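Isomaltodextranase (Arthrobacter globiformis, PDB 5AWQ) hydrolyses alpha-1,6-glucosidic linkages of dextran-like polysaccharides, removing successive isomaltose units from the non-reducing chain ends. Local coordinates at residues Asn492-Asp497 with Thr569-Gly574; Asn499-Gly504 with Ala600-Trp605; Tyr532-Ala537 with Pro565-Trp570. All coordinates share one frame; numbering follows the deposited sequence.

All three contacts lie in the carbohydrate-binding module near the C-terminus, with centres 8 to 10 Å apart, and all touch the same bound glucose. Along the chain the order is 492-497, 499-504, 532-537, 565-570, the overlapping 569-574, and 600-605, so contacts 1 and 2 interlock while contact 3 falls between the two segments of contact 2. Contact 2 pairs strands 501-505 and 601-609; the latter also pairs with strand 526-535, which leads into contact 3. Contacts 1 and 3 share Thr569 and Trp570 of the loop after strand 555-564. Two loops and strand 601-609 thus line one sugar site, away from Asp201 and Asp262, the probable nucleophile and proton donor.

Contact 1. Residues Asn492-Asp497 with Thr569-Gly574; sequences NHPGYD and TWDTWG. With GLC (alpha-D-glucopyranose), chain C.
His493 and Trp570 both hold CG anti to their carbonyl carbon (chi1 -58° and -77°), and these torsions set the imidazole over Trp570 CB, which lies 3.5 Å from the centroid of the His493 ring in a CH-pi contact. The two rings are nearly parallel but slid apart, each reaching the glucose in its own way. At the imidazole edge, His493 NE2 is hydrogen-bonded to GLC O2 at 2.8 Å and to GLC O3 at 2.9 Å, while a water joins ND1 to Asp571 OD1 and so helps fix the ring's rotation. Trp570 lays one indole face against GLC C2, its closest approach being CZ2 to GLC O5 at 3.4 Å; such a flat aromatic surface suits a sugar ring and is a familiar feature of carbohydrate-binding modules. Farther along, Trp573 NE1 donates to Pro494 O over 2.9 Å, an almost straight bond (168°) in the indole plane. Gly495, at positive phi, passes so close to this indole that a CB would clash with Trp573 CD1. The 492-497 loop follows strand 488-490, and the 569-572 turn precedes strand 574-582; beneath them Trp570 and Trp573 rest on strands 526-535 and 601-609.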
loop_
_atom_site.group_PDB
_atom_site.type_symbol
_atom_site.label_atom_id
_atom_site.label_comp_id
_atom_site.label_asym_id
_atom_site.label_seq_id
_atom_site.Cartn_x
_atom_site.Cartn_y
_atom_site.Cartn_z
ATOM N N ASN A 492 -3.188 -17.979 20.308
ATOM C CA ASN A 492 -2.835 -18.442 21.651
ATOM C C ASN A 492 -3.977 -19.071 22.454
ATOM O O ASN A 492 -3.824 -19.295 23.653
ATOM C CB ASN A 492 -2.142 -17.328 22.442
ATOM C CG ASN A 492 -3.024 -16.119 22.684
ATOM O OD1 ASN A 492 -4.005 -15.876 21.978
ATOM N ND2 ASN A 492 -2.661 -15.342 23.689
ATOM N N HIS A 493 -5.093 -19.365 21.793
ATOM C CA HIS A 493 -6.164 -20.196 22.358
ATOM C C HIS A 493 -6.582 -21.191 21.282
ATOM O O HIS A 493 -6.917 -20.776 20.173
ATOM C CB HIS A 493 -7.364 -19.341 22.750
ATOM C CG HIS A 493 -7.042 -18.273 23.745
ATOM N ND1 HIS A 493 -6.652 -18.552 25.038
ATOM C CD2 HIS A 493 -7.072 -16.925 23.644
ATOM C CE1 HIS A 493 -6.446 -17.420 25.687
ATOM N NE2 HIS A 493 -6.689 -16.417 24.860
ATOM N N PRO A 494 -6.567 -22.502 21.586
ATOM C CA PRO A 494 -6.939 -23.463 20.534
ATOM C C PRO A 494 -8.393 -23.397 20.064
ATOM O O PRO A 494 -9.251 -22.803 20.724
ATOM C CB PRO A 494 -6.675 -24.842 21.178
ATOM C CG PRO A 494 -5.906 -24.580 22.425
ATOM C CD PRO A 494 -6.156 -23.163 22.838
ATOM N N GLY A 495 -8.656 -24.015 18.920
ATOM C CA GLY A 495 -10.023 -24.187 18.423
ATOM C C GLY A 495 -10.399 -23.327 17.228
ATOM O O GLY A 495 -11.442 -23.541 16.611
ATOM N N TYR A 496 -9.550 -22.350 16.913
ATOM C CA TYR A 496 -9.710 -21.554 15.692
ATOM C C TYR A 496 -9.577 -22.409 14.428
ATOM O O TYR A 496 -8.859 -23.405 14.411
ATOM C CB TYR A 496 -8.692 -20.408 15.636
ATOM C CG TYR A 496 -7.257 -20.847 15.810
ATOM C CD1 TYR A 496 -6.506 -21.296 14.733
ATOM C CD2 TYR A 496 -6.653 -20.831 17.057
ATOM C CE1 TYR A 496 -5.189 -21.701 14.893
ATOM C CE2 TYR A 496 -5.341 -21.239 17.229
ATOM C CZ TYR A 496 -4.611 -21.688 16.140
ATOM O OH TYR A 496 -3.306 -22.098 16.329
ATOM N N ASP A 497 -10.295 -22.005 13.388
ATOM C CA ASP A 497 -10.127 -22.512 12.033
ATOM C C ASP A 497 -8.978 -21.746 11.385
ATOM O O ASP A 497 -8.904 -20.521 11.511
ATOM C CB ASP A 497 -11.411 -22.297 11.224
ATOM C CG ASP A 497 -12.591 -23.086 11.777
ATOM O OD1 ASP A 497 -12.363 -24.208 12.264
ATOM O OD2 ASP A 497 -13.729 -22.577 11.733
ATOM N N THR A 569 -14.811 -20.423 28.274
ATOM C CA THR A 569 -13.370 -20.143 28.319
ATOM C C THR A 569 -12.923 -19.512 27.014
ATOM O O THR A 569 -13.670 -19.520 26.044
ATOM C CB THR A 569 -12.546 -21.430 28.508
ATOM O OG1 THR A 569 -12.629 -22.227 27.322
ATOM C CG2 THR A 569 -13.059 -22.239 29.701
ATOM N N TRP A 570 -11.696 -19.002 26.994
ATOM C CA TRP A 570 -11.140 -18.408 25.770
ATOM C C TRP A 570 -10.852 -19.443 24.669
ATOM O O TRP A 570 -10.694 -19.060 23.504
ATOM C CB TRP A 570 -9.909 -17.553 26.086
ATOM C CG TRP A 570 -10.279 -16.229 26.679
ATOM C CD1 TRP A 570 -10.058 -15.807 27.963
ATOM C CD2 TRP A 570 -10.942 -15.146 26.012
ATOM N NE1 TRP A 570 -10.546 -14.531 28.136
ATOM C CE2 TRP A 570 -11.100 -14.105 26.957
ATOM C CE3 TRP A 570 -11.431 -14.958 24.710
ATOM C CZ2 TRP A 570 -11.718 -12.884 26.640
ATOM C CZ3 TRP A 570 -12.039 -13.739 24.393
ATOM C CH2 TRP A 570 -12.189 -12.726 25.362
ATOM N N ASP A 571 -10.832 -20.732 25.024
ATOM C CA ASP A 571 -10.739 -21.840 24.059
ATOM C C ASP A 571 -12.092 -22.240 23.454
ATOM O O ASP A 571 -12.159 -23.135 22.606
ATOM C CB ASP A 571 -10.173 -23.098 24.738
ATOM C CG ASP A 571 -8.792 -22.896 25.301
ATOM O OD1 ASP A 571 -8.251 -21.777 25.192
ATOM O OD2 ASP A 571 -8.244 -23.876 25.855
ATOM N N THR A 572 -13.170 -21.622 23.925
ATOM C CA THR A 572 -14.504 -21.962 23.479
ATOM C C THR A 572 -14.881 -21.019 22.356
ATOM O O THR A 572 -14.754 -19.809 22.505
ATOM C CB THR A 572 -15.531 -21.825 24.629
ATOM O OG1 THR A 572 -15.038 -22.484 25.807
ATOM C CG2 THR A 572 -16.848 -22.428 24.233
ATOM N N TRP A 573 -15.362 -21.574 21.251
ATOM C CA TRP A 573 -15.764 -20.770 20.102
ATOM C C TRP A 573 -17.252 -20.903 19.858
ATOM O O TRP A 573 -17.832 -21.979 20.034
ATOM C CB TRP A 573 -14.974 -21.180 18.848
ATOM C CG TRP A 573 -13.514 -20.955 19.019
ATOM C CD1 TRP A 573 -12.623 -21.815 19.574
ATOM C CD2 TRP A 573 -12.769 -19.771 18.673
ATOM N NE1 TRP A 573 -11.376 -21.255 19.594
ATOM C CE2 TRP A 573 -11.433 -20.002 19.044
ATOM C CE3 TRP A 573 -13.108 -18.540 18.085
ATOM C CZ2 TRP A 573 -10.422 -19.052 18.846
ATOM C CZ3 TRP A 573 -12.109 -17.599 17.889
ATOM C CH2 TRP A 573 -10.781 -17.859 18.269
ATOM N N GLY A 574 -17.863 -19.798 19.446
ATOM C CA GLY A 574 -19.274 -19.775 19.102
ATOM C C GLY A 574 -19.498 -19.078 17.783
ATOM O O GLY A 574 -18.562 -18.516 17.190
HETATM C C1 GLC C . -7.663 -12.265 27.325
HETATM C C2 GLC C . -7.583 -13.357 26.267
HETATM C C3 GLC C . -7.413 -12.729 24.891
HETATM C C4 GLC C . -8.532 -11.728 24.645
HETATM C C5 GLC C . -8.592 -10.691 25.755
HETATM C C6 GLC C . -9.761 -9.729 25.558
HETATM O O2 GLC C . -6.487 -14.214 26.570
HETATM O O3 GLC C . -7.480 -13.764 23.913
HETATM O O4 GLC C . -8.334 -11.055 23.390
HETATM O O5 GLC C . -8.730 -11.375 27.015
HETATM O O6 GLC C . -9.721 -8.702 26.552
HETATM O O HOH W 1 -6.018 -21.054 25.988
#

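Contact 2. Residues Asn499-Gly504 with Ala600-Trp605; sequences NGFVDG and AINLNW. With GLC (alpha-D-glucopyranose), chain C.
Val502 and Leu603 form an antiparallel hydrogen-bonded pair, the strand segments running at 159° with their axes 4.6 Å apart at closest approach. Val502 N donates to Leu603 O at 2.8 Å, and Leu603 N returns a bond to Val502 O at 2.9 Å. Their side chains leave the sheet on one face, where Val502 meets Val516 and Leu603 meets Phe518 of strand 515-522; branched aliphatic groups suit this dry interior. Phe501 and Asn602 turn to the other face. With CG set between its backbone N and carbonyl carbon (chi1 54°), Phe501 sets its ring obliquely across the Asn602 side chain, CD1 coming 3.7 Å from Asn602 CB, though the ring and amide planes are only 24° apart. A tryptophan of contact 1, Trp573, meets the same phenyl ring edge-to-face. This layout is that of a beta-sandwich carbohydrate-binding module, with an apolar face turned to the second sheet and the opposite face carrying Phe501 and Asn602, of which Asn602 meets the sugar. The Asn602 amide reaches the O3 and O4 side of the glucose; having both a donor and an acceptor, an amide suits two neighbouring sugar hydroxyls. Ala600, at the start of the segment, brings only a methyl, its CB 3.6 Å from GLC C6. Asp503 places CB 3.8 Å from GLC O4, but its carboxylate is held by Asn490 of the neighbouring strand through OD2. Toward the far end the pairing opens at Gly500, where one water lies between Gly500 O and Asn604 O, placed to donate to either. There Asn604 and Trp605 both face Arg533, a classic beta bulge in strand 601-609, and the Trp605 indole NE1 is bonded to Asp497 while Arg475 makes a cation-pi contact with its ring.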
loop_
_atom_site.group_PDB
_atom_site.type_symbol
_atom_site.label_atom_id
_atom_site.label_comp_id
_atom_site.label_asym_id
_atom_site.label_seq_id
_atom_site.Cartn_x
_atom_site.Cartn_y
_atom_site.Cartn_z
ATOM N N ASN A 499 -5.012 -20.568 10.503
ATOM C CA ASN A 499 -3.742 -20.317 11.159
ATOM C C ASN A 499 -3.876 -19.525 12.461
ATOM O O ASN A 499 -2.941 -19.469 13.246
ATOM C CB ASN A 499 -2.741 -19.644 10.193
ATOM C CG ASN A 499 -3.170 -18.257 9.736
ATOM O OD1 ASN A 499 -4.347 -17.997 9.489
ATOM N ND2 ASN A 499 -2.190 -17.359 9.574
ATOM N N GLY A 500 -5.045 -18.929 12.683
ATOM C CA GLY A 500 -5.245 -18.118 13.871
ATOM C C GLY A 500 -6.495 -17.279 13.780
ATOM O O GLY A 500 -7.425 -17.615 13.058
ATOM N N PHE A 501 -6.489 -16.174 14.507
ATOM C CA PHE A 501 -7.660 -15.318 14.664
ATOM C C PHE A 501 -7.181 -13.896 14.942
ATOM O O PHE A 501 -5.967 -13.641 15.024
ATOM C CB PHE A 501 -8.569 -15.848 15.801
ATOM C CG PHE A 501 -7.857 -16.050 17.113
ATOM C CD1 PHE A 501 -7.700 -15.007 18.013
ATOM C CD2 PHE A 501 -7.361 -17.295 17.461
ATOM C CE1 PHE A 501 -7.051 -15.202 19.224
ATOM C CE2 PHE A 501 -6.707 -17.486 18.657
ATOM C CZ PHE A 501 -6.555 -16.446 19.546
ATOM N N VAL A 502 -8.124 -12.970 15.104
ATOM C CA VAL A 502 -7.789 -11.588 15.427
ATOM C C VAL A 502 -8.149 -11.301 16.880
ATOM O O VAL A 502 -9.251 -11.637 17.328
ATOM C CB VAL A 502 -8.496 -10.596 14.462
ATOM C CG1 VAL A 502 -8.394 -9.159 14.958
ATOM C CG2 VAL A 502 -7.890 -10.698 13.064
ATOM N N ASP A 503 -7.208 -10.726 17.613
ATOM C CA ASP A 503 -7.473 -10.220 18.954
ATOM C C ASP A 503 -7.171 -8.716 18.991
ATOM O O ASP A 503 -7.018 -8.084 17.931
ATOM C CB ASP A 503 -6.702 -11.024 20.010
ATOM C CG ASP A 503 -5.209 -10.783 19.983
ATOM O OD1 ASP A 503 -4.729 -10.046 19.081
ATOM O OD2 ASP A 503 -4.490 -11.325 20.865
ATOM N N GLY A 504 -7.123 -8.136 20.190
ATOM C CA GLY A 504 -7.004 -6.693 20.343
ATOM C C GLY A 504 -8.320 -5.956 20.169
ATOM O O GLY A 504 -8.348 -4.711 20.153
ATOM N N ALA A 600 -15.126 -7.645 25.059
ATOM C CA ALA A 600 -14.134 -7.931 24.026
ATOM C C ALA A 600 -14.458 -9.261 23.358
ATOM O O ALA A 600 -15.112 -10.123 23.952
ATOM C CB ALA A 600 -12.749 -7.979 24.641
ATOM N N ILE A 601 -13.997 -9.442 22.119
ATOM C CA ILE A 601 -14.059 -10.746 21.468
ATOM C C ILE A 601 -12.736 -11.039 20.776
ATOM O O ILE A 601 -11.930 -10.136 20.566
ATOM C CB ILE A 601 -15.192 -10.870 20.422
ATOM C CG1 ILE A 601 -14.888 -10.066 19.139
ATOM C CG2 ILE A 601 -16.529 -10.494 21.053
ATOM C CD1 ILE A 601 -15.828 -10.339 17.985
ATOM N N ASN A 602 -12.520 -12.313 20.465
ATOM C CA ASN A 602 -11.567 -12.727 19.435
ATOM C C ASN A 602 -12.376 -13.151 18.215
ATOM O O ASN A 602 -13.356 -13.881 18.357
ATOM C CB ASN A 602 -10.693 -13.882 19.930
ATOM C CG ASN A 602 -9.807 -13.488 21.092
ATOM O OD1 ASN A 602 -9.469 -12.315 21.251
ATOM N ND2 ASN A 602 -9.416 -14.469 21.913
ATOM N N LEU A 603 -11.959 -12.718 17.018
ATOM C CA LEU A 603 -12.725 -12.952 15.804
ATOM C C LEU A 603 -11.964 -13.924 14.911
ATOM O O LEU A 603 -10.815 -13.662 14.544
ATOM C CB LEU A 603 -12.962 -11.648 15.036
ATOM C CG LEU A 603 -13.815 -11.803 13.781
ATOM C CD1 LEU A 603 -15.228 -12.264 14.122
ATOM C CD2 LEU A 603 -13.843 -10.527 12.958
ATOM N N ASN A 604 -12.603 -15.037 14.558
ATOM C CA ASN A 604 -11.998 -16.030 13.656
ATOM C C ASN A 604 -12.337 -15.751 12.199
ATOM O O ASN A 604 -11.458 -15.736 11.329
ATOM C CB ASN A 604 -12.473 -17.429 14.035
ATOM C CG ASN A 604 -11.640 -18.545 13.417
ATOM O OD1 ASN A 604 -10.612 -18.344 12.747
ATOM N ND2 ASN A 604 -12.086 -19.733 13.654
ATOM N N TRP A 605 -13.615 -15.569 11.906
ATOM C CA TRP A 605 -14.062 -15.315 10.557
ATOM C C TRP A 605 -15.450 -14.747 10.517
ATOM O O TRP A 605 -16.166 -14.746 11.519
ATOM C CB TRP A 605 -14.003 -16.587 9.679
ATOM C CG TRP A 605 -14.618 -17.881 10.207
ATOM C CD1 TRP A 605 -13.929 -18.986 10.588
ATOM C CD2 TRP A 605 -16.016 -18.231 10.310
ATOM N NE1 TRP A 605 -14.790 -19.993 10.950
ATOM C CE2 TRP A 605 -16.077 -19.556 10.790
ATOM C CE3 TRP A 605 -17.213 -17.550 10.068
ATOM C CZ2 TRP A 605 -17.294 -20.217 11.027
ATOM C CZ3 TRP A 605 -18.422 -18.213 10.303
ATOM C CH2 TRP A 605 -18.444 -19.529 10.778
HETATM C C1 GLC C . -7.663 -12.265 27.325
HETATM C C2 GLC C . -7.583 -13.357 26.267
HETATM C C3 GLC C . -7.413 -12.729 24.891
HETATM C C4 GLC C . -8.532 -11.728 24.645
HETATM C C5 GLC C . -8.592 -10.691 25.755
HETATM C C6 GLC C . -9.761 -9.729 25.558
HETATM O O2 GLC C . -6.487 -14.214 26.570
HETATM O O3 GLC C . -7.480 -13.764 23.913
HETATM O O4 GLC C . -8.334 -11.055 23.390
HETATM O O5 GLC C . -8.730 -11.375 27.015
HETATM O O6 GLC C . -9.721 -8.702 26.552
HETATM O O HOH W 2 -8.659 -16.003 10.987
#

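Contact 3. Residues Tyr532-Ala537 with Pro565-Trp570; sequences YRYANA and PGLATW. With GLC (alpha-D-glucopyranose), chain C.
Ala537 and Trp570 make the tight end of this contact. Ala537 CB stands 3.5 Å from the centroid of the five-membered ring of Trp570 and only 1° off its normal, a CH-pi contact over the face opposite the glucose. The backbone from Asn536 to Ala537 spreads along the same face, Ala537 N being 3.5 Å from Trp570 CH2, so the indole is backed by main chain; a side chain no bigger than methyl lets the two come this close. Ala535 CB adds a further contact with Trp570 CE3 at 4.0 Å. A water joins the two segments here, accepting from Asn536 N and donating to Thr569 O. Two bonds tie the other end: Leu567 N donates to Asn536 O at 2.7 Å, nearly in line with the carbonyl, and Tyr534 OH donates to Pro565 O at 2.7 Å, in the carbonyl plane on a lone pair. Tyr534 gets there by turning CG between its backbone N and carbonyl carbon (chi1 79°), and Leu567 CD1 packs near its ring. The outer rim is looser: Pro565, Gly566, Ala568 and Thr569 are exposed, and Ala568 and Thr569 turn their CB atoms away. The 565-570 loop thus bridges the end of strand 555-564 to the end of strand 526-535, whose Tyr534 meets Phe564 edge-to-face and whose backbone pairs with strands 574-582 and 601-609.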
loop_
_atom_site.group_PDB
_atom_site.type_symbol
_atom_site.label_atom_id
_atom_site.label_comp_id
_atom_site.label_asym_id
_atom_site.label_seq_id
_atom_site.Cartn_x
_atom_site.Cartn_y
_atom_site.Cartn_z
ATOM N N TYR A 532 -20.583 -14.733 12.487
ATOM C CA TYR A 532 -19.307 -14.318 13.049
ATOM C C TYR A 532 -18.822 -15.407 13.984
ATOM O O TYR A 532 -19.465 -15.650 15.014
ATOM C CB TYR A 532 -19.470 -13.031 13.865
ATOM C CG TYR A 532 -20.247 -11.897 13.229
ATOM C CD1 TYR A 532 -21.647 -11.857 13.267
ATOM C CD2 TYR A 532 -19.585 -10.820 12.660
ATOM C CE1 TYR A 532 -22.349 -10.800 12.710
ATOM C CE2 TYR A 532 -20.274 -9.760 12.110
ATOM C CZ TYR A 532 -21.655 -9.747 12.139
ATOM O OH TYR A 532 -22.320 -8.687 11.579
ATOM N N ARG A 533 -17.723 -16.086 13.654
ATOM C CA ARG A 533 -17.174 -17.067 14.583
ATOM C C ARG A 533 -16.218 -16.365 15.509
ATOM O O ARG A 533 -15.251 -15.724 15.060
ATOM C CB ARG A 533 -16.500 -18.253 13.894
ATOM C CG ARG A 533 -16.066 -19.355 14.861
ATOM C CD ARG A 533 -15.749 -20.652 14.137
ATOM N NE ARG A 533 -15.672 -21.801 15.042
ATOM C CZ ARG A 533 -14.560 -22.325 15.566
ATOM N NH1 ARG A 533 -13.365 -21.819 15.306
ATOM N NH2 ARG A 533 -14.640 -23.377 16.370
ATOM N N TYR A 534 -16.477 -16.498 16.804
ATOM C CA TYR A 534 -15.848 -15.662 17.809
ATOM C C TYR A 534 -15.565 -16.411 19.110
ATOM O O TYR A 534 -16.096 -17.509 19.340
ATOM C CB TYR A 534 -16.770 -14.467 18.104
ATOM C CG TYR A 534 -17.915 -14.856 19.024
ATOM C CD1 TYR A 534 -19.038 -15.517 18.534
ATOM C CD2 TYR A 534 -17.845 -14.594 20.379
ATOM C CE1 TYR A 534 -20.076 -15.889 19.376
ATOM C CE2 TYR A 534 -18.874 -14.965 21.228
ATOM C CZ TYR A 534 -19.974 -15.616 20.720
ATOM O OH TYR A 534 -20.994 -15.983 21.582
ATOM N N ALA A 535 -14.708 -15.826 19.940
ATOM C CA ALA A 535 -14.539 -16.250 21.339
ATOM C C ALA A 535 -14.814 -15.048 22.241
ATOM O O ALA A 535 -14.571 -13.902 21.853
ATOM C CB ALA A 535 -13.143 -16.806 21.583
ATOM N N ASN A 536 -15.369 -15.317 23.423
ATOM C CA ASN A 536 -15.631 -14.296 24.440
ATOM C C ASN A 536 -15.754 -14.933 25.822
ATOM O O ASN A 536 -16.789 -15.504 26.153
ATOM C CB ASN A 536 -16.915 -13.534 24.122
ATOM C CG ASN A 536 -17.363 -12.622 25.266
ATOM O OD1 ASN A 536 -16.570 -12.255 26.137
ATOM N ND2 ASN A 536 -18.635 -12.248 25.254
ATOM N N ALA A 537 -14.705 -14.827 26.620
ATOM C CA ALA A 537 -14.725 -15.329 27.997
ATOM C C ALA A 537 -14.447 -14.195 28.976
ATOM O O ALA A 537 -13.714 -14.365 29.949
ATOM C CB ALA A 537 -13.718 -16.451 28.162
ATOM N N PRO A 565 -22.637 -13.364 22.935
ATOM C CA PRO A 565 -22.841 -14.037 24.221
ATOM C C PRO A 565 -21.543 -14.548 24.830
ATOM O O PRO A 565 -20.665 -15.050 24.109
ATOM C CB PRO A 565 -23.772 -15.197 23.865
ATOM C CG PRO A 565 -24.534 -14.726 22.681
ATOM C CD PRO A 565 -23.597 -13.821 21.914
ATOM N N GLY A 566 -21.413 -14.401 26.142
ATOM C CA GLY A 566 -20.252 -14.897 26.858
ATOM C C GLY A 566 -20.209 -16.415 26.833
ATOM O O GLY A 566 -21.251 -17.075 26.901
ATOM N N LEU A 567 -19.000 -16.963 26.738
ATOM C CA LEU A 567 -18.780 -18.405 26.674
ATOM C C LEU A 567 -17.856 -18.818 27.806
ATOM O O LEU A 567 -17.274 -17.968 28.480
ATOM C CB LEU A 567 -18.173 -18.790 25.320
ATOM C CG LEU A 567 -19.037 -18.481 24.091
ATOM C CD1 LEU A 567 -18.253 -18.681 22.805
ATOM C CD2 LEU A 567 -20.296 -19.327 24.067
ATOM N N ALA A 568 -17.711 -20.127 28.007
ATOM C CA ALA A 568 -17.064 -20.651 29.210
ATOM C C ALA A 568 -15.589 -20.258 29.348
ATOM O O ALA A 568 -15.166 -19.809 30.417
ATOM C CB ALA A 568 -17.225 -22.168 29.279
ATOM N N THR A 569 -14.811 -20.423 28.274
ATOM C CA THR A 569 -13.370 -20.143 28.319
ATOM C C THR A 569 -12.923 -19.512 27.014
ATOM O O THR A 569 -13.670 -19.520 26.044
ATOM C CB THR A 569 -12.546 -21.430 28.508
ATOM O OG1 THR A 569 -12.629 -22.227 27.322
ATOM C CG2 THR A 569 -13.059 -22.239 29.701
ATOM N N TRP A 570 -11.696 -19.002 26.994
ATOM C CA TRP A 570 -11.140 -18.408 25.770
ATOM C C TRP A 570 -10.852 -19.443 24.669
ATOM O O TRP A 570 -10.694 -19.060 23.504
ATOM C CB TRP A 570 -9.909 -17.553 26.086
ATOM C CG TRP A 570 -10.279 -16.229 26.679
ATOM C CD1 TRP A 570 -10.058 -15.807 27.963
ATOM C CD2 TRP A 570 -10.942 -15.146 26.012
ATOM N NE1 TRP A 570 -10.546 -14.531 28.136
ATOM C CE2 TRP A 570 -11.100 -14.105 26.957
ATOM C CE3 TRP A 570 -11.431 -14.958 24.710
ATOM C CZ2 TRP A 570 -11.718 -12.884 26.640
ATOM C CZ3 TRP A 570 -12.039 -13.739 24.393
ATOM C CH2 TRP A 570 -12.189 -12.726 25.362
HETATM C C1 GLC C . -7.663 -12.265 27.325
HETATM C C2 GLC C . -7.583 -13.357 26.267
HETATM C C3 GLC C . -7.413 -12.729 24.891
HETATM C C4 GLC C . -8.532 -11.728 24.645
HETATM C C5 GLC C . -8.592 -10.691 25.755
HETATM C C6 GLC C . -9.761 -9.729 25.558
HETATM O O2 GLC C . -6.487 -14.214 26.570
HETATM O O3 GLC C . -7.480 -13.764 23.913
HETATM O O4 GLC C . -8.334 -11.055 23.390
HETATM O O5 GLC C . -8.730 -11.375 27.015
HETATM O O6 GLC C . -9.721 -8.702 26.552
HETATM O O HOH W 3 -15.053 -17.832 24.332
#